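Local coordinates for ribokinase (PDB 1VM7), which probably phosphorylates D-ribose at O-5 with ATP and magnesium, as a homodimeric member of the PfkB carbohydrate kinase family, at residues G54-V59 with A256-N261; I167-P172 with I224-D229. All coordinates share one frame; numbering follows the deposited sequence.

Interaction 1 (G54-V59 with A256-N261); sequences GANQAV and AGDVFN
D258, the predicted proton acceptor of this PfkB-family kinase, is held by two amide side chains, N56 and Q57, reaching across from helix 53-65. The axes of 54-59 and 256-261 approach to 7.9 Å and cross at -45°. D258 lies near the N-terminal end of helix 256-269, as the catalytic aspartate does in other PfkB-family kinases.

Q57 carries much of the contact. Its CB lies 4.1 Å from the carbonyl O of D258; CG is 3.3 Å from D258 O and 3.5 Å from D258 CA. CG stands beside the backbone N (chi1 -68°) and the chain runs extended beyond it, which lays the side chain across that of D258 at about a right angle. At the tip, CD rests 3.9 Å from CB of N261, NE2 donates to D258 OD1 at 2.9 Å, on the anti side but tilted out of the carboxylate plane, and OE1 accepts from a water that accepts from N261 ND2. OE1 is also bonded to Q147, and N261 ND2 to T188.

N56 turns its CB toward D258, 3.6 Å from D258 CB, while its OD1 is taken by Q295 NE2, an anchor that would hold the amide's rotation. Each carboxylate oxygen thus has its own amide donor, consistent with positioning the group for catalysis. N56 ND2 reaches D258 OD2 at 3.0 Å, nearly straight (166°), from above the carboxylate plane.

Interaction 2 (I167-P172 with I224-D229); sequences IFDPAP and IVKLGD
OD1 of D169 is gripped by two groups: the ammonium NZ of K226, which forms a salt bridge at 3.2 Å, and the hydroxyl of T188. The lysine NZ meets OD1 from above the carboxylate plane, 39° out of it, and remains 3.6 Å from OD2.

The aspartate gets there with CG anti to its backbone N (chi1 -166°), while the lysine chain is bent at chi3 (-131°); the two side chains cross at about a right angle. NZ is also bonded to N261 OD1 and, weakly, to the carbonyl O of G257, so the positive charge is probably spread over several acceptors. OD2 of D169 receives a weak bond from Q57 NE2. An asparagine in place of D169 would probably leave the K226 ammonium without its charged mate and, if its NH2 took the OD2 place, set a donor against Q57 NE2.

K226 belongs to the predicted ATP site, and the salt bridge lies just beyond the C-terminal end of strand 165-168 and at that of 222-226; strand 186-187 runs between them in the large sheet. Helix 256-269 packs over the same ends, placing N261 against D169 and F260 against I224, while helix 191-202 packs against P170 and V225.

The centres of interactions 1 and 2 lie 11 Å apart, and the two meet through both helices, Q57 of 53-65 and G257 and N261 of 256-269. Along the chain the order is 54-59, 167-172, 224-229, 256-261, so both segments of interaction 2 fall between those of interaction 1. Interaction 1 joins two helices near the centre of the chain; interaction 2 joins the end of one strand of the nine-stranded sheet to the residue just past another. The result is one polar network running from N56 past the predicted proton acceptor and, by the weak Q57-D169 bond, to the predicted ATP-binding lysine, consistent with a site assembled from distant parts of the chain.

Interaction 1 (G54-V59 with A256-N261)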
loop_
_atom_site.group_PDB
_atom_site.type_symbol
_atom_site.label_atom_id
_atom_site.label_comp_id
_atom_site.label_asym_id
_atom_site.label_seq_id
_atom_site.Cartn_x
_atom_site.Cartn_y
_atom_site.Cartn_z
ATOM N N GLY A 54 -4.616 -3.376 -18.899
ATOM C CA GLY A 54 -3.992 -2.812 -20.087
ATOM C C GLY A 54 -2.575 -3.284 -20.232
ATOM O O GLY A 54 -2.186 -3.802 -21.290
ATOM N N ALA A 55 -1.798 -3.096 -19.168
ATOM C CA ALA A 55 -0.381 -3.439 -19.182
ATOM C C ALA A 55 -0.148 -4.907 -19.370
ATOM O O ALA A 55 0.792 -5.328 -20.044
ATOM C CB ALA A 55 0.277 -2.989 -17.890
ATOM N N ASN A 56 -0.982 -5.708 -18.722
ATOM C CA ASN A 56 -0.855 -7.134 -18.847
ATOM C C ASN A 56 -1.030 -7.541 -20.296
ATOM O O ASN A 56 -0.304 -8.408 -20.801
ATOM C CB ASN A 56 -1.850 -7.891 -17.962
ATOM C CG ASN A 56 -1.590 -7.714 -16.511
ATOM O OD1 ASN A 56 -0.535 -7.193 -16.099
ATOM N ND2 ASN A 56 -2.563 -8.133 -15.698
ATOM N N GLN A 57 -1.953 -6.890 -20.979
ATOM C CA GLN A 57 -2.177 -7.177 -22.390
ATOM C C GLN A 57 -1.076 -6.635 -23.287
ATOM O O GLN A 57 -0.645 -7.300 -24.220
ATOM C CB GLN A 57 -3.559 -6.677 -22.789
ATOM C CG GLN A 57 -4.630 -7.489 -22.114
ATOM C CD GLN A 57 -6.016 -6.989 -22.342
ATOM O OE1 GLN A 57 -6.262 -6.193 -23.240
ATOM N NE2 GLN A 57 -6.942 -7.449 -21.524
ATOM N N ALA A 58 -0.618 -5.422 -23.027
ATOM C CA ALA A 58 0.506 -4.859 -23.781
ATOM C C ALA A 58 1.765 -5.715 -23.623
ATOM O O ALA A 58 2.476 -6.002 -24.595
ATOM C CB ALA A 58 0.782 -3.492 -23.328
ATOM N N VAL A 59 2.057 -6.100 -22.395
ATOM C CA VAL A 59 3.232 -6.946 -22.108
ATOM C C VAL A 59 3.091 -8.306 -22.804
ATOM O O VAL A 59 4.084 -8.889 -23.263
ATOM C CB VAL A 59 3.432 -7.131 -20.582
ATOM C CG1 VAL A 59 4.515 -8.192 -20.271
ATOM C CG2 VAL A 59 3.798 -5.838 -19.934
ATOM N N ALA A 256 -5.031 -14.513 -16.918
ATOM C CA ALA A 256 -5.233 -15.484 -18.008
ATOM C C ALA A 256 -5.992 -14.842 -19.170
ATOM O O ALA A 256 -5.699 -15.107 -20.331
ATOM C CB ALA A 256 -5.986 -16.678 -17.502
ATOM N N GLY A 257 -6.965 -13.992 -18.840
ATOM C CA GLY A 257 -7.817 -13.337 -19.829
ATOM C C GLY A 257 -7.049 -12.282 -20.610
ATOM O O GLY A 257 -7.242 -12.152 -21.798
ATOM N N ASP A 258 -6.214 -11.532 -19.897
ATOM C CA ASP A 258 -5.277 -10.554 -20.455
ATOM C C ASP A 258 -4.290 -11.215 -21.407
ATOM O O ASP A 258 -4.008 -10.709 -22.500
ATOM C CB ASP A 258 -4.496 -9.875 -19.311
ATOM C CG ASP A 258 -5.390 -9.058 -18.381
ATOM O OD1 ASP A 258 -6.390 -8.465 -18.894
ATOM O OD2 ASP A 258 -5.074 -8.976 -17.151
ATOM N N VAL A 259 -3.731 -12.341 -20.974
ATOM C CA VAL A 259 -2.864 -13.122 -21.848
ATOM C C VAL A 259 -3.636 -13.594 -23.084
ATOM O O VAL A 259 -3.162 -13.447 -24.200
ATOM C CB VAL A 259 -2.203 -14.311 -21.101
ATOM C CG1 VAL A 259 -1.387 -15.193 -22.041
ATOM C CG2 VAL A 259 -1.279 -13.792 -20.036
ATOM N N PHE A 260 -4.841 -14.129 -22.892
ATOM C CA PHE A 260 -5.636 -14.507 -24.027
ATOM C C PHE A 260 -5.800 -13.343 -24.998
ATOM O O PHE A 260 -5.580 -13.494 -26.199
ATOM C CB PHE A 260 -7.015 -15.030 -23.614
ATOM C CG PHE A 260 -7.864 -15.336 -24.787
ATOM C CD1 PHE A 260 -7.680 -16.512 -25.481
ATOM C CD2 PHE A 260 -8.730 -14.391 -25.293
ATOM C CE1 PHE A 260 -8.426 -16.795 -26.619
ATOM C CE2 PHE A 260 -9.470 -14.657 -26.431
ATOM C CZ PHE A 260 -9.324 -15.875 -27.095
ATOM N N ASN A 261 -6.230 -12.186 -24.488
ATOM C CA ASN A 261 -6.544 -11.061 -25.375
ATOM C C ASN A 261 -5.318 -10.611 -26.183
ATOM O O ASN A 261 -5.445 -10.389 -27.381
ATOM C CB ASN A 261 -7.177 -9.885 -24.602
ATOM C CG ASN A 261 -8.681 -10.063 -24.387
ATOM O OD1 ASN A 261 -9.137 -11.142 -24.078
ATOM N ND2 ASN A 261 -9.443 -8.986 -24.547
HETATM O O HOH W 1 -8.590 -6.205 -24.813
#

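Interaction 2 (I167-P172 with I224-D229)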
loop_
_atom_site.group_PDB
_atom_site.type_symbol
_atom_site.label_atom_id
_atom_site.label_comp_id
_atom_site.label_asym_id
_atom_site.label_seq_id
_atom_site.Cartn_x
_atom_site.Cartn_y
_atom_site.Cartn_z
ATOM N N ILE A 167 -11.017 -4.451 -30.170
ATOM C CA ILE A 167 -11.189 -5.523 -29.206
ATOM C C ILE A 167 -11.426 -4.875 -27.843
ATOM O O ILE A 167 -10.576 -4.130 -27.367
ATOM C CB ILE A 167 -9.928 -6.398 -29.113
ATOM C CG1 ILE A 167 -9.625 -7.032 -30.481
ATOM C CG2 ILE A 167 -10.112 -7.446 -28.026
ATOM C CD1 ILE A 167 -8.206 -7.578 -30.681
ATOM N N PHE A 168 -12.589 -5.152 -27.240
ATOM C CA PHE A 168 -12.972 -4.578 -25.941
ATOM C C PHE A 168 -13.195 -5.689 -24.900
ATOM O O PHE A 168 -14.042 -6.553 -25.054
ATOM C CB PHE A 168 -14.214 -3.705 -26.093
ATOM C CG PHE A 168 -14.773 -3.205 -24.796
ATOM C CD1 PHE A 168 -13.995 -2.496 -23.917
ATOM C CD2 PHE A 168 -16.105 -3.450 -24.457
ATOM C CE1 PHE A 168 -14.516 -2.039 -22.731
ATOM C CE2 PHE A 168 -16.631 -2.989 -23.281
ATOM C CZ PHE A 168 -15.844 -2.288 -22.407
ATOM N N ASP A 169 -12.364 -5.665 -23.867
ATOM C CA ASP A 169 -12.450 -6.576 -22.750
ATOM C C ASP A 169 -13.276 -5.861 -21.672
ATOM O O ASP A 169 -12.836 -4.869 -21.056
ATOM C CB ASP A 169 -11.040 -6.885 -22.277
ATOM C CG ASP A 169 -10.954 -8.074 -21.351
ATOM O OD1 ASP A 169 -11.902 -8.910 -21.362
ATOM O OD2 ASP A 169 -9.891 -8.170 -20.646
ATOM N N PRO A 170 -14.511 -6.319 -21.459
ATOM C CA PRO A 170 -15.410 -5.562 -20.596
ATOM C C PRO A 170 -15.103 -5.845 -19.113
ATOM O O PRO A 170 -15.930 -6.362 -18.382
ATOM C CB PRO A 170 -16.789 -6.062 -21.031
ATOM C CG PRO A 170 -16.524 -7.533 -21.402
ATOM C CD PRO A 170 -15.146 -7.548 -21.985
ATOM N N ALA A 171 -13.903 -5.467 -18.678
ATOM C CA ALA A 171 -13.394 -5.856 -17.373
ATOM C C ALA A 171 -12.899 -4.617 -16.599
ATOM O O ALA A 171 -12.011 -3.915 -17.064
ATOM C CB ALA A 171 -12.280 -6.851 -17.565
ATOM N N PRO A 172 -13.518 -4.290 -15.455
ATOM C CA PRO A 172 -14.765 -4.853 -14.931
ATOM C C PRO A 172 -15.944 -4.489 -15.799
ATOM O O PRO A 172 -15.878 -3.535 -16.564
ATOM C CB PRO A 172 -14.943 -4.142 -13.575
ATOM C CG PRO A 172 -14.132 -2.880 -13.695
ATOM C CD PRO A 172 -12.965 -3.270 -14.541
ATOM N N ILE A 224 -16.279 -13.248 -28.001
ATOM C CA ILE A 224 -15.450 -14.345 -27.512
ATOM C C ILE A 224 -15.691 -14.448 -26.026
ATOM O O ILE A 224 -15.307 -13.569 -25.265
ATOM C CB ILE A 224 -13.955 -14.101 -27.760
ATOM C CG1 ILE A 224 -13.681 -13.949 -29.258
ATOM C CG2 ILE A 224 -13.119 -15.252 -27.195
ATOM C CD1 ILE A 224 -12.266 -13.490 -29.547
ATOM N N VAL A 225 -16.334 -15.522 -25.603
ATOM C CA VAL A 225 -16.584 -15.694 -24.183
ATOM C C VAL A 225 -15.513 -16.601 -23.589
ATOM O O VAL A 225 -15.425 -17.756 -23.942
ATOM C CB VAL A 225 -17.977 -16.263 -23.889
ATOM C CG1 VAL A 225 -18.285 -16.147 -22.396
ATOM C CG2 VAL A 225 -19.055 -15.530 -24.725
ATOM N N LYS A 226 -14.711 -16.061 -22.675
ATOM C CA LYS A 226 -13.671 -16.842 -22.017
ATOM C C LYS A 226 -14.299 -17.650 -20.904
ATOM O O LYS A 226 -14.803 -17.074 -19.948
ATOM C CB LYS A 226 -12.599 -15.930 -21.445
ATOM C CG LYS A 226 -12.078 -14.868 -22.435
ATOM C CD LYS A 226 -10.992 -13.998 -21.790
ATOM C CE LYS A 226 -11.241 -12.482 -21.991
ATOM N NZ LYS A 226 -10.247 -11.657 -21.237
ATOM N N LEU A 227 -14.271 -18.979 -21.010
ATOM C CA LEU A 227 -14.945 -19.839 -20.011
ATOM C C LEU A 227 -14.032 -20.589 -19.041
ATOM O O LEU A 227 -14.478 -21.533 -18.412
ATOM C CB LEU A 227 -15.881 -20.857 -20.690
ATOM C CG LEU A 227 -16.838 -20.364 -21.775
ATOM C CD1 LEU A 227 -17.574 -21.553 -22.397
ATOM C CD2 LEU A 227 -17.811 -19.356 -21.191
ATOM N N GLY A 228 -12.772 -20.180 -18.900
ATOM C CA GLY A 228 -11.855 -20.859 -17.963
ATOM C C GLY A 228 -11.539 -22.267 -18.428
ATOM O O GLY A 228 -11.027 -22.440 -19.539
ATOM N N ASP A 229 -11.860 -23.255 -17.588
ATOM C CA ASP A 229 -11.659 -24.691 -17.883
ATOM C C ASP A 229 -12.425 -25.127 -19.112
ATOM O O ASP A 229 -12.047 -26.096 -19.808
ATOM C CB ASP A 229 -12.205 -25.555 -16.745
ATOM C CG ASP A 229 -11.737 -25.112 -15.390
ATOM O OD1 ASP A 229 -10.941 -24.161 -15.335
ATOM O OD2 ASP A 229 -12.183 -25.713 -14.383
#